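Aminotransferase (Neisseria meningitidis Z2491, PDB 3JTX) probably transfers amino groups between amino acids and 2-oxo acids, as a pyridoxal-phosphate-dependent aminotransferase of class I and II. Local coordinates at residues 171-176 / 203-208; 236-241 / 255-260; 122-127 / 145-150; 99-104 / 129-134; 185-190 / 219-224. One frame throughout, in Å; residues are numbered along the deposited sequence. Where two conformers were deposited one is given.

Contact 1 (171-176 / 203-208); sequences LVFVCS and IIASDE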
# COMPACT_ATOMS: atom_id res chain seq x y z
N LEU A 171 -20.03 9.42 -1.62
CA LEU A 171 -18.96 9.99 -0.82
C LEU A 171 -18.72 11.42 -1.28
O LEU A 171 -18.89 11.75 -2.45
CB LEU A 171 -17.68 9.17 -0.95
CG LEU A 171 -16.47 9.55 -0.10
CD1 LEU A 171 -15.73 8.33 0.42
CD2 LEU A 171 -15.52 10.48 -0.89
N VAL A 172 -18.40 12.29 -0.32
CA VAL A 172 -18.01 13.65 -0.61
C VAL A 172 -16.63 13.86 0.00
O VAL A 172 -16.40 13.48 1.15
CB VAL A 172 -19.04 14.61 0.02
CG1 VAL A 172 -18.53 16.01 0.09
CG2 VAL A 172 -20.37 14.53 -0.76
N PHE A 173 -15.70 14.44 -0.75
CA PHE A 173 -14.39 14.84 -0.21
C PHE A 173 -14.42 16.28 0.30
O PHE A 173 -15.01 17.15 -0.34
CB PHE A 173 -13.30 14.80 -1.28
CG PHE A 173 -12.92 13.44 -1.72
CD1 PHE A 173 -12.19 12.61 -0.89
CD2 PHE A 173 -13.25 12.99 -2.99
CE1 PHE A 173 -11.81 11.34 -1.31
CE2 PHE A 173 -12.86 11.72 -3.42
CZ PHE A 173 -12.14 10.91 -2.57
N VAL A 174 -13.79 16.51 1.45
CA VAL A 174 -13.44 17.86 1.91
C VAL A 174 -11.91 17.92 2.08
O VAL A 174 -11.31 16.97 2.57
CB VAL A 174 -14.14 18.21 3.24
CG1 VAL A 174 -13.61 19.55 3.82
CG2 VAL A 174 -15.64 18.26 3.05
N CYS A 175 -11.28 18.99 1.62
CA CYS A 175 -9.85 19.17 1.81
C CYS A 175 -9.67 20.44 2.63
O CYS A 175 -9.91 21.54 2.12
CB CYS A 175 -9.12 19.25 0.47
SG CYS A 175 -7.31 19.32 0.62
N SER A 176 -9.29 20.28 3.89
CA SER A 176 -9.26 21.38 4.86
C SER A 176 -8.14 21.22 5.87
O SER A 176 -8.16 20.27 6.65
CB SER A 176 -10.59 21.45 5.60
OG SER A 176 -10.64 22.58 6.47
N ILE A 203 -21.01 9.29 2.66
CA ILE A 203 -19.92 9.29 3.61
C ILE A 203 -19.12 10.55 3.37
O ILE A 203 -18.99 10.97 2.23
CB ILE A 203 -19.02 8.05 3.38
CG1 ILE A 203 -19.78 6.79 3.77
CG2 ILE A 203 -17.70 8.14 4.15
CD1 ILE A 203 -19.20 5.51 3.15
N ILE A 204 -18.61 11.16 4.43
CA ILE A 204 -17.70 12.31 4.29
C ILE A 204 -16.27 11.88 4.56
O ILE A 204 -15.99 11.26 5.60
CB ILE A 204 -18.07 13.46 5.27
CG1 ILE A 204 -19.43 14.05 4.88
CG2 ILE A 204 -16.99 14.56 5.25
CD1 ILE A 204 -20.06 14.95 5.97
N ALA A 205 -15.37 12.16 3.62
CA ALA A 205 -13.95 11.90 3.76
C ALA A 205 -13.24 13.25 3.78
O ALA A 205 -13.27 14.00 2.78
CB ALA A 205 -13.43 10.98 2.61
N SER A 206 -12.62 13.58 4.92
CA SER A 206 -11.96 14.85 5.12
C SER A 206 -10.44 14.71 5.15
O SER A 206 -9.87 14.09 6.05
CB SER A 206 -12.46 15.51 6.40
OG SER A 206 -12.01 16.85 6.49
N ASP A 207 -9.79 15.30 4.14
CA ASP A 207 -8.34 15.27 3.96
C ASP A 207 -7.74 16.44 4.73
O ASP A 207 -7.83 17.60 4.31
CB ASP A 207 -8.02 15.34 2.48
CG ASP A 207 -6.53 15.26 2.17
OD1 ASP A 207 -5.68 15.40 3.08
OD2 ASP A 207 -6.22 15.06 0.97
N GLU A 208 -7.15 16.13 5.87
CA GLU A 208 -6.67 17.14 6.82
C GLU A 208 -5.15 17.19 7.00
O GLU A 208 -4.65 17.64 8.05
CB GLU A 208 -7.39 16.94 8.16
CG GLU A 208 -8.88 17.23 8.01
CD GLU A 208 -9.73 17.01 9.25
OE1 GLU A 208 -9.20 16.72 10.35
OE2 GLU A 208 -10.96 17.15 9.09
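Leu171 CG stands anti to the backbone N (chi1 -175°), and Phe173 CG stands anti to the carbonyl carbon (chi1 -71°). Both CG atoms are thus set on the face that carries Ala205, and Leu171 CD2 and Phe173 CD1 beyond them meet its CB. The strands are the two outer members of a beta-alpha-beta crossover, with helix 187-200 between them in the chain, in the large mixed sheet of the aminotransferase fold. They run parallel and in register from Leu171 with Ile203 to Cys175 with Asp207. Ala205 CB lies 4.1 Å from Leu171 CD2. It is equally far from Phe173 CD1, oblique to the ring. Leu171 CD2 also covers the centre of one face of the Phe173 ring. Five backbone bonds hold the strands; Ala205 N to Val172 O is the straightest, at 176°. On the face of Val174, Ile204 and Ser206, Trp190 and Phe194 of helix 187-200 pack against the sheet. At the C-terminal ends Asp207 reaches the cofactor: its OD2 bonds to N1 of the modified lysine at position 245, as in related aminotransferases, and to Tyr133 OH. Ser206 OG donates to Glu208 OE2 at 2.8 Å, on the anti side of that carboxylate.

Contact 2 (236-241 / 255-260); sequences KLLMFT and GFVAGD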
# COMPACT_ATOMS: atom_id res chain seq x y z
N LYS A 236 -20.66 7.89 9.53
CA LYS A 236 -20.33 8.20 8.14
C LYS A 236 -19.32 9.35 7.97
O LYS A 236 -19.33 10.04 6.94
CB LYS A 236 -21.61 8.46 7.34
CG LYS A 236 -22.53 7.23 7.20
CD LYS A 236 -23.67 7.49 6.23
CE LYS A 236 -24.49 6.22 6.00
NZ LYS A 236 -25.71 6.48 5.20
N LEU A 237 -18.48 9.57 8.98
CA LEU A 237 -17.40 10.57 8.95
C LEU A 237 -16.06 9.88 9.12
O LEU A 237 -15.91 9.06 10.02
CB LEU A 237 -17.52 11.57 10.10
CG LEU A 237 -18.78 12.40 10.26
CD1 LEU A 237 -18.57 13.40 11.42
CD2 LEU A 237 -19.11 13.13 8.95
N LEU A 238 -15.10 10.22 8.27
CA LEU A 238 -13.74 9.74 8.40
C LEU A 238 -12.79 10.90 8.10
O LEU A 238 -12.94 11.56 7.08
CB LEU A 238 -13.46 8.61 7.43
CG LEU A 238 -14.13 7.25 7.69
CD1 LEU A 238 -13.85 6.36 6.48
CD2 LEU A 238 -13.64 6.60 9.01
N MSE A 239 -11.84 11.14 9.00
CA MSE A 239 -10.75 12.05 8.72
C MSE A 239 -9.53 11.26 8.26
O MSE A 239 -9.26 10.17 8.77
CB MSE A 239 -10.41 12.87 9.96
CG MSE A 239 -9.73 12.06 11.03
SE MSE A 239 -9.01 13.06 12.53
CE MSE A 239 -7.61 13.98 11.84
N PHE A 240 -8.79 11.81 7.31
CA PHE A 240 -7.57 11.22 6.79
C PHE A 240 -6.45 12.21 7.08
O PHE A 240 -6.56 13.40 6.73
CB PHE A 240 -7.69 11.00 5.28
CG PHE A 240 -8.65 9.96 4.90
CD1 PHE A 240 -10.02 10.21 4.91
CD2 PHE A 240 -8.21 8.69 4.54
CE1 PHE A 240 -10.91 9.25 4.57
CE2 PHE A 240 -9.11 7.70 4.20
CZ PHE A 240 -10.47 7.98 4.21
N THR A 241 -5.41 11.76 7.76
CA THR A 241 -4.26 12.61 7.95
C THR A 241 -2.94 11.88 7.86
O THR A 241 -2.91 10.67 7.65
CB THR A 241 -4.38 13.46 9.22
OG1 THR A 241 -3.42 14.52 9.14
CG2 THR A 241 -4.16 12.63 10.51
N GLY A 255 0.37 7.78 8.25
CA GLY A 255 -0.67 8.62 8.79
C GLY A 255 -1.69 7.77 9.51
O GLY A 255 -1.38 6.65 9.97
N PHE A 256 -2.91 8.28 9.62
CA PHE A 256 -4.01 7.50 10.15
C PHE A 256 -5.33 7.99 9.60
O PHE A 256 -5.41 9.09 9.08
CB PHE A 256 -4.02 7.46 11.69
CG PHE A 256 -4.33 8.78 12.36
CD1 PHE A 256 -5.64 9.18 12.58
CD2 PHE A 256 -3.31 9.61 12.81
CE1 PHE A 256 -5.92 10.39 13.23
CE2 PHE A 256 -3.58 10.80 13.47
CZ PHE A 256 -4.89 11.19 13.68
N VAL A 257 -6.34 7.12 9.69
CA VAL A 257 -7.73 7.45 9.40
C VAL A 257 -8.50 7.26 10.71
O VAL A 257 -8.18 6.38 11.51
CB VAL A 257 -8.29 6.58 8.26
CG1 VAL A 257 -8.24 5.08 8.62
CG2 VAL A 257 -9.71 7.00 7.91
N ALA A 258 -9.47 8.13 10.97
CA ALA A 258 -10.23 8.07 12.22
C ALA A 258 -11.68 8.48 12.02
O ALA A 258 -11.98 9.34 11.19
CB ALA A 258 -9.58 8.95 13.28
N GLY A 259 -12.57 7.89 12.80
CA GLY A 259 -13.99 8.18 12.69
C GLY A 259 -14.83 6.93 12.87
O GLY A 259 -14.49 6.06 13.68
N ASP A 260 -15.91 6.85 12.09
CA ASP A 260 -16.96 5.84 12.21
C ASP A 260 -16.38 4.44 12.37
O ASP A 260 -15.79 3.89 11.43
CB ASP A 260 -17.84 5.92 10.95
CG ASP A 260 -19.07 5.04 11.02
OD1 ASP A 260 -19.02 3.99 11.70
OD2 ASP A 260 -20.08 5.38 10.35
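Phe256 and Thr241 meet on one face of an antiparallel strand pair. This pair belongs to the large mixed sheet of the aminotransferase fold, where strand 255-259 runs against its neighbours. Phe256 has the most surface buried by the contact. Its CG sits between the backbone N and the carbonyl carbon (chi1 68°), and the ring lies beside the Thr241 side chain. Thr241 CG2 rests over one ring face, toward the rim, 3.7 Å from the ring centroid. This is a CH-pi contact. Met239, a selenomethionine, meets the same ring obliquely, with SE 4.1 Å from Phe256 CE1. Helix 69-82 also packs against the Phe256 ring. On the other face of the sheet Val257 CG2 lies over the Phe240 ring, 3.9 Å from its centroid. The two side chains lie side by side and point the same way. Val257 CG2 also comes within 3.3 Å of Met239 O. Gly259 has a positive phi, and its CA lies against Leu237 O at 3.4 Å. Asp260 follows as the N-cap of helix 261-274, with OD1 bonded to Glu262 N. Its other oxygen, OD2, accepts from Lys236 N at 2.7 Å in a nearly straight bond, 176°.

Contact 3 (122-127 / 145-150); sequences AIVSPN and HFANCP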
# COMPACT_ATOMS: atom_id res chain seq x y z
N ALA A 122 -21.88 8.26 -7.77
CA ALA A 122 -21.20 9.54 -7.86
C ALA A 122 -20.36 9.82 -6.61
O ALA A 122 -20.69 9.40 -5.49
CB ALA A 122 -22.22 10.66 -8.06
N ILE A 123 -19.27 10.54 -6.82
CA ILE A 123 -18.51 11.15 -5.72
C ILE A 123 -18.38 12.63 -6.02
O ILE A 123 -18.24 13.02 -7.19
CB ILE A 123 -17.12 10.49 -5.57
CG1 ILE A 123 -17.31 9.09 -4.96
CG2 ILE A 123 -16.18 11.35 -4.74
CD1 ILE A 123 -16.03 8.32 -4.75
N VAL A 124 -18.47 13.46 -4.97
CA VAL A 124 -18.36 14.91 -5.14
C VAL A 124 -17.02 15.39 -4.56
O VAL A 124 -16.66 15.01 -3.46
CB VAL A 124 -19.51 15.68 -4.46
CG1 VAL A 124 -19.27 17.20 -4.59
CG2 VAL A 124 -20.86 15.32 -5.09
N SER A 125 -16.31 16.23 -5.33
CA SER A 125 -14.99 16.77 -4.98
C SER A 125 -15.00 18.28 -5.04
O SER A 125 -15.74 18.86 -5.83
CB SER A 125 -13.93 16.25 -5.97
OG SER A 125 -12.67 16.93 -5.82
N PRO A 126 -14.15 18.94 -4.23
CA PRO A 126 -13.96 20.37 -4.48
C PRO A 126 -13.30 20.58 -5.84
O PRO A 126 -12.73 19.63 -6.42
CB PRO A 126 -13.02 20.79 -3.35
CG PRO A 126 -12.27 19.54 -3.03
CD PRO A 126 -13.29 18.47 -3.14
N ASN A 127 -13.40 21.81 -6.35
CA ASN A 127 -12.78 22.20 -7.62
C ASN A 127 -12.32 23.65 -7.48
O ASN A 127 -13.16 24.54 -7.33
CB ASN A 127 -13.77 22.05 -8.75
CG ASN A 127 -13.12 22.09 -10.13
OD1 ASN A 127 -11.96 21.69 -10.31
ND2 ASN A 127 -13.89 22.55 -11.12
N HIS A 145 -17.96 14.44 -9.67
CA HIS A 145 -18.70 15.67 -9.80
C HIS A 145 -18.03 16.73 -8.94
O HIS A 145 -17.43 16.42 -7.92
CB HIS A 145 -20.16 15.46 -9.43
CG HIS A 145 -20.90 14.61 -10.41
ND1 HIS A 145 -21.70 15.14 -11.39
CD2 HIS A 145 -20.94 13.26 -10.57
CE1 HIS A 145 -22.22 14.15 -12.11
NE2 HIS A 145 -21.78 13.01 -11.63
N PHE A 146 -18.11 17.99 -9.38
CA PHE A 146 -17.29 19.06 -8.82
C PHE A 146 -18.11 20.18 -8.20
O PHE A 146 -19.02 20.72 -8.82
CB PHE A 146 -16.35 19.60 -9.91
CG PHE A 146 -15.30 18.60 -10.34
CD1 PHE A 146 -14.23 18.30 -9.51
CD2 PHE A 146 -15.39 17.96 -11.57
CE1 PHE A 146 -13.28 17.37 -9.89
CE2 PHE A 146 -14.44 17.03 -11.95
CZ PHE A 146 -13.37 16.74 -11.13
N ALA A 147 -17.80 20.49 -6.94
CA ALA A 147 -18.34 21.65 -6.24
C ALA A 147 -17.27 22.76 -6.29
O ALA A 147 -16.24 22.66 -5.61
CB ALA A 147 -18.69 21.31 -4.79
N ASN A 148 -17.52 23.79 -7.09
CA ASN A 148 -16.54 24.86 -7.31
C ASN A 148 -16.30 25.71 -6.08
O ASN A 148 -17.21 25.91 -5.27
CB ASN A 148 -16.96 25.78 -8.47
CG ASN A 148 -16.85 25.12 -9.82
OD1 ASN A 148 -16.25 24.05 -9.97
ND2 ASN A 148 -17.45 25.75 -10.82
N CYS A 149 -15.06 26.19 -5.96
CA CYS A 149 -14.60 26.96 -4.80
C CYS A 149 -14.16 28.37 -5.22
O CYS A 149 -12.97 28.62 -5.43
CB CYS A 149 -13.44 26.22 -4.16
SG CYS A 149 -13.90 24.58 -3.58
N PRO A 150 -15.13 29.29 -5.40
CA PRO A 150 -14.83 30.65 -5.85
C PRO A 150 -14.44 31.58 -4.71
O PRO A 150 -14.79 31.33 -3.56
CB PRO A 150 -16.17 31.11 -6.45
CG PRO A 150 -17.19 30.44 -5.58
CD PRO A 150 -16.59 29.06 -5.32
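Asn127 and Phe146 meet across two parallel strands, and the asparagine has the most surface buried by the contact. Its CB touches Phe146 CB at 3.7 Å and lies near Asn148 OD1. CG stands anti to the backbone N (chi1 -165°) and comes within 4.0 Å of Phe146 CD1. Beyond it the amide splits. OD1 stands above the ring plane, past the rim, 4.2 Å from the same Phe146 CD1. ND2 turns to the other asparagine and donates to Asn148 OD1 at 3.0 Å. That bond is fairly straight, but the donor is tilted 29° from the plane of the acceptor carbonyl. The two asparagine side chains lie side by side, with their amide planes 44° apart. ND2 also donates to Arg361 O, while Asn148 ND2 bonds to Thr363 OG1, so both amides tie this strand end to the loop around 360-363.

The Phe146 ring also has Pro126 O at its edge, in the ring plane. On the opposite face of the sheet Val124 CG1 faces Ala147 CB, and Pro126 CB meets Cys149 SG at 3.9 Å. At the other end Ala122 CB lies 3.8 Å from His145 CD2. The backbone ladder begins with His145 N to Ile123 O. It continues as far as Cys149 N to Asn127 O; the bond from Asn127 N to Ala147 O is weak. Helix 131-139 links the strands in the chain, which makes the arrangement a beta-alpha-beta unit at one border of the large mixed sheet of the aminotransferase fold.

Contact 4 (99-104 / 129-134); sequences GSREAL and FYQIYE. With MES (2-(N-morpholino)-ethanesulfonic acid), chain C.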
# COMPACT_ATOMS: atom_id res chain seq x y z
N GLY A 99 0.60 6.40 4.65
CA GLY A 99 0.36 7.65 3.93
C GLY A 99 -1.11 7.79 3.58
O GLY A 99 -1.80 6.78 3.38
N SER A 100 -1.60 9.03 3.51
CA SER A 100 -3.02 9.23 3.21
C SER A 100 -3.36 8.81 1.77
O SER A 100 -4.50 8.45 1.50
CB SER A 100 -3.45 10.68 3.47
OG SER A 100 -2.84 11.59 2.58
N ARG A 101 -2.39 8.86 0.84
CA ARG A 101 -2.70 8.50 -0.56
C ARG A 101 -3.33 7.10 -0.68
O ARG A 101 -4.44 6.97 -1.20
CB ARG A 101 -1.44 8.57 -1.44
CG ARG A 101 -1.70 8.14 -2.89
CD ARG A 101 -0.53 8.47 -3.81
NE ARG A 101 -0.39 9.92 -3.89
CZ ARG A 101 -0.44 10.64 -5.00
NH1 ARG A 101 -0.54 10.08 -6.21
NH2 ARG A 101 -0.36 11.96 -4.90
N GLU A 102 -2.63 6.06 -0.21
CA GLU A 102 -3.15 4.70 -0.31
C GLU A 102 -4.49 4.56 0.40
O GLU A 102 -5.36 3.82 -0.04
CB GLU A 102 -2.13 3.65 0.17
CG GLU A 102 -1.81 3.68 1.66
CD GLU A 102 -2.71 2.79 2.55
OE1 GLU A 102 -3.71 2.23 2.06
OE2 GLU A 102 -2.40 2.66 3.75
N ALA A 103 -4.63 5.28 1.51
CA ALA A 103 -5.81 5.23 2.36
C ALA A 103 -7.03 5.82 1.65
O ALA A 103 -8.08 5.20 1.61
CB ALA A 103 -5.55 6.01 3.67
N LEU A 104 -6.86 6.99 1.05
CA LEU A 104 -7.94 7.65 0.33
C LEU A 104 -8.34 6.80 -0.88
O LEU A 104 -9.53 6.60 -1.15
CB LEU A 104 -7.51 9.04 -0.14
CG LEU A 104 -7.34 10.14 0.91
CD1 LEU A 104 -6.39 11.24 0.41
CD2 LEU A 104 -8.71 10.73 1.32
N PHE A 129 -9.20 20.69 -7.34
CA PHE A 129 -9.18 19.40 -6.64
C PHE A 129 -7.77 18.86 -6.46
O PHE A 129 -6.82 19.34 -7.07
CB PHE A 129 -10.07 18.38 -7.38
CG PHE A 129 -9.60 18.04 -8.77
CD1 PHE A 129 -9.96 18.82 -9.86
CD2 PHE A 129 -8.82 16.91 -9.00
CE1 PHE A 129 -9.53 18.51 -11.14
CE2 PHE A 129 -8.40 16.58 -10.28
CZ PHE A 129 -8.75 17.39 -11.35
N TYR A 130 -7.64 17.86 -5.59
CA TYR A 130 -6.40 17.10 -5.44
C TYR A 130 -6.53 15.86 -6.30
O TYR A 130 -7.53 15.13 -6.22
CB TYR A 130 -6.18 16.73 -3.97
CG TYR A 130 -4.93 15.92 -3.65
CD1 TYR A 130 -3.66 16.41 -3.95
CD2 TYR A 130 -5.02 14.70 -2.98
CE1 TYR A 130 -2.51 15.67 -3.60
CE2 TYR A 130 -3.88 13.96 -2.64
CZ TYR A 130 -2.63 14.44 -2.95
OH TYR A 130 -1.51 13.68 -2.60
N GLN A 131 -5.50 15.64 -7.12
CA GLN A 131 -5.39 14.54 -8.10
C GLN A 131 -6.03 13.21 -7.70
O GLN A 131 -6.81 12.62 -8.48
CB GLN A 131 -3.88 14.31 -8.42
CG GLN A 131 -2.97 13.96 -7.13
CD GLN A 131 -1.62 14.74 -7.05
OE1 GLN A 131 -0.57 14.17 -6.67
NE2 GLN A 131 -1.65 16.01 -7.40
N ILE A 132 -5.73 12.73 -6.49
CA ILE A 132 -6.18 11.42 -6.01
C ILE A 132 -7.70 11.32 -6.00
O ILE A 132 -8.26 10.29 -6.30
CB ILE A 132 -5.62 11.09 -4.59
CG1 ILE A 132 -4.12 10.81 -4.64
CG2 ILE A 132 -6.35 9.89 -3.98
CD1 ILE A 132 -3.74 9.68 -5.56
N TYR A 133 -8.39 12.43 -5.68
CA TYR A 133 -9.86 12.39 -5.62
C TYR A 133 -10.44 11.96 -6.97
O TYR A 133 -11.36 11.13 -7.03
CB TYR A 133 -10.49 13.73 -5.19
CG TYR A 133 -9.91 14.38 -3.95
CD1 TYR A 133 -9.19 13.64 -2.99
CD2 TYR A 133 -10.07 15.75 -3.73
CE1 TYR A 133 -8.64 14.26 -1.88
CE2 TYR A 133 -9.53 16.36 -2.60
CZ TYR A 133 -8.82 15.61 -1.69
OH TYR A 133 -8.25 16.25 -0.62
N GLU A 134 -9.90 12.52 -8.04
CA GLU A 134 -10.36 12.19 -9.39
C GLU A 134 -9.95 10.78 -9.80
O GLU A 134 -10.78 9.99 -10.25
CB GLU A 134 -9.77 13.19 -10.38
CG GLU A 134 -10.16 12.88 -11.82
CD GLU A 134 -9.36 13.69 -12.84
OE1 GLU A 134 -8.12 13.85 -12.69
OE2 GLU A 134 -9.99 14.13 -13.80
O1 MES C . 1.84 13.36 -2.73
C2 MES C . 2.74 12.81 -3.72
C3 MES C . 2.69 13.47 -5.12
N4 MES C . 2.56 14.93 -5.05
C5 MES C . 2.28 15.56 -3.76
C6 MES C . 1.30 14.65 -3.03
C7 MES C . 2.67 15.68 -6.33
C8 MES C . 2.96 17.19 -6.21
S MES C . 1.97 18.13 -7.23
O1S MES C . 0.53 17.96 -6.89
O2S MES C . 2.37 19.54 -7.01
O3S MES C . 2.20 17.69 -8.63
O HOH W 1 -2.02 11.93 -0.66
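Arg101 of helix 100-111 reaches across to Tyr130 and Gln131 at the start of helix 131-139, at the cofactor site of the aminotransferase fold. Its NH2 serves several acceptors. It donates to Gln131 OE1 at 2.8 Å, in the guanidinium plane. It also donates to Tyr130 OH at 3.1 Å, with the hydroxyl tilted 27° out of that plane. A third bond, to O1 of a bound MES molecule, is weak. NH1 is satisfied by Thr272 O of the second subunit, so the arginine also bridges the dimer interface. In the conformer given, Ile132 CD1 lies over one guanidinium face, toward the rim.

The Gln131 amide is used at both ends, since NE2 donates to MES O1S at 3.0 Å. Arg374, Gly38 and Phe14 also bond to MES, which probably came from the crystallisation liquor. The N-terminal end of helix 100-111 holds the cofactor phosphate: the backbone N atoms of Ser100 and Arg101 donate to OP2 and OP3 of the modified lysine at position 245. Farther along helix 100-111, Leu104 CB meets CG2 of the same Ile132 conformer at 4.1 Å. One water lies 2.7 Å from Tyr130 OH and gives a weak bond to Ser100 OG.

Contact 5 (185-190 / 219-224); sequences LDLDGW and KPLGCL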
# COMPACT_ATOMS: atom_id res chain seq x y z
N LEU A 185 -12.47 24.94 6.03
CA LEU A 185 -13.93 24.88 6.10
C LEU A 185 -14.35 25.22 7.54
O LEU A 185 -13.80 24.68 8.51
CB LEU A 185 -14.44 23.51 5.69
CG LEU A 185 -15.95 23.42 5.42
CD1 LEU A 185 -16.35 24.33 4.24
CD2 LEU A 185 -16.39 21.99 5.19
N ASP A 186 -15.31 26.13 7.68
CA ASP A 186 -15.64 26.62 9.00
C ASP A 186 -16.90 25.96 9.56
O ASP A 186 -17.42 25.03 8.96
CB ASP A 186 -15.71 28.14 8.98
CG ASP A 186 -16.78 28.68 8.05
OD1 ASP A 186 -17.58 27.91 7.47
OD2 ASP A 186 -16.79 29.92 7.87
N LEU A 187 -17.38 26.40 10.71
CA LEU A 187 -18.57 25.77 11.28
C LEU A 187 -19.80 25.86 10.37
O LEU A 187 -20.56 24.89 10.28
CB LEU A 187 -18.89 26.32 12.67
CG LEU A 187 -18.01 25.79 13.80
CD1 LEU A 187 -18.30 26.61 15.06
CD2 LEU A 187 -18.20 24.26 14.07
N ASP A 188 -20.00 26.98 9.69
CA ASP A 188 -21.15 27.13 8.78
C ASP A 188 -21.03 26.15 7.61
O ASP A 188 -22.01 25.51 7.22
CB ASP A 188 -21.27 28.55 8.26
CG ASP A 188 -21.44 29.53 9.36
OD1 ASP A 188 -22.58 29.67 9.86
OD2 ASP A 188 -20.41 30.14 9.73
N GLY A 189 -19.82 26.03 7.09
CA GLY A 189 -19.54 25.14 5.96
C GLY A 189 -19.72 23.69 6.37
O GLY A 189 -20.33 22.91 5.65
N TRP A 190 -19.20 23.32 7.54
CA TRP A 190 -19.42 21.96 8.06
C TRP A 190 -20.90 21.67 8.31
O TRP A 190 -21.40 20.60 7.96
CB TRP A 190 -18.58 21.70 9.33
CG TRP A 190 -17.21 21.29 8.99
CD1 TRP A 190 -16.05 21.97 9.23
CD2 TRP A 190 -16.84 20.10 8.28
NE1 TRP A 190 -14.98 21.26 8.75
CE2 TRP A 190 -15.44 20.11 8.16
CE3 TRP A 190 -17.56 19.03 7.74
CZ2 TRP A 190 -14.74 19.09 7.52
CZ3 TRP A 190 -16.87 18.01 7.12
CH2 TRP A 190 -15.48 18.06 7.00
N LYS A 219 -5.56 27.70 15.04
CA LYS A 219 -5.56 26.28 14.68
C LYS A 219 -6.78 25.94 13.81
O LYS A 219 -7.89 26.29 14.17
CB LYS A 219 -5.57 25.41 15.94
CG LYS A 219 -4.47 25.72 16.92
CD LYS A 219 -4.18 24.61 17.90
CE LYS A 219 -5.36 24.23 18.75
NZ LYS A 219 -4.94 23.52 20.00
N PRO A 220 -6.56 25.28 12.65
CA PRO A 220 -7.72 24.92 11.83
C PRO A 220 -8.67 23.95 12.52
O PRO A 220 -8.25 22.95 13.11
CB PRO A 220 -7.09 24.24 10.61
CG PRO A 220 -5.69 24.77 10.53
CD PRO A 220 -5.28 25.15 11.92
N LEU A 221 -9.95 24.25 12.40
CA LEU A 221 -11.03 23.35 12.75
C LEU A 221 -10.92 22.07 11.92
O LEU A 221 -10.63 22.12 10.71
CB LEU A 221 -12.37 24.05 12.49
CG LEU A 221 -13.70 23.33 12.70
CD1 LEU A 221 -13.93 22.94 14.18
CD2 LEU A 221 -14.86 24.22 12.19
N GLY A 222 -11.12 20.93 12.57
CA GLY A 222 -11.15 19.63 11.89
C GLY A 222 -12.57 19.07 11.85
O GLY A 222 -13.46 19.52 12.58
N CYS A 223 -12.77 18.11 10.97
CA CYS A 223 -14.09 17.48 10.76
C CYS A 223 -14.66 16.90 12.06
O CYS A 223 -15.80 17.16 12.42
CB CYS A 223 -13.97 16.38 9.70
SG CYS A 223 -15.48 15.39 9.43
N LEU A 224 -13.85 16.11 12.76
CA LEU A 224 -14.35 15.45 13.99
C LEU A 224 -14.67 16.46 15.09
O LEU A 224 -15.66 16.33 15.80
CB LEU A 224 -13.37 14.37 14.48
CG LEU A 224 -13.09 13.20 13.53
CD1 LEU A 224 -12.28 12.09 14.21
CD2 LEU A 224 -14.40 12.64 12.93
O HOH W 2 -12.27 22.45 8.55
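The N-terminal ends of helices 187-200 and 223-229 meet here, with Leu221 and Cys223 against Trp190. Leu221 has the most surface buried by the contact, and its CD2 does the touching. That methyl lies 3.6 Å from Leu187 N and 3.8 Å from Leu187 CD2. It also comes within 3.9 Å of Trp190 CD1, at an oblique approach to the indole. The Leu221 and Leu187 side chains cross at about a right angle. Those of Leu221 and Trp190 slide past each other in opposite directions.

Helix 187-200 is the connecting helix of the beta-alpha-beta unit between strands 169-175 and 203-207 in the aminotransferase fold. Asp186 is its N-cap, and OD1 accepts from Gly189 N at 2.9 Å. The indole of Trp190 is sandwiched. Cys223 CA lies over one face of its six-membered ring, toward the rim, in a CH-pi contact. Leu185 CD2 lies over the centre of the opposite face of the indole. In the conformer given, Cys223 SG is 4.2 Å from the centroid of the six-membered ring and meets it obliquely, a sulfur-aromatic contact. Cys223 CB comes closer, 3.5 Å from Trp190 CH2. No direct hydrogen bond joins the two segments. Instead one water, in the plane of the indole, accepts from Trp190 NE1 at 3.0 Å. It donates to Leu185 O and to Leu221 O, 2.7 Å from each.

In the fold
Contacts 1, 2 and 3 lie in one mixed sheet. Contact 1 is in the middle: Phe173 N bonds to Val124 O of contact 3 at 2.9 Å, and Ser206 O accepts from Phe240 N of contact 2 at 2.8 Å. Contacts 2 and 3 do not touch; their centres are about 20 Å apart. Contact 4 packs on the sheet through Leu104, whose CD2 lies 3.7 Å from Phe240 CG. It meets contact 1 at the cofactor, where Tyr133 OH is 2.8 Å from Asp207 OD2. Contact 5 lies on the other face of the sheet, where Trp190 packs on Ser206, and Glu208 OE2 of contact 1 accepts from Cys223 N at 2.8 Å. Contacts 4 and 5 stay about 11 Å apart at their nearest atoms.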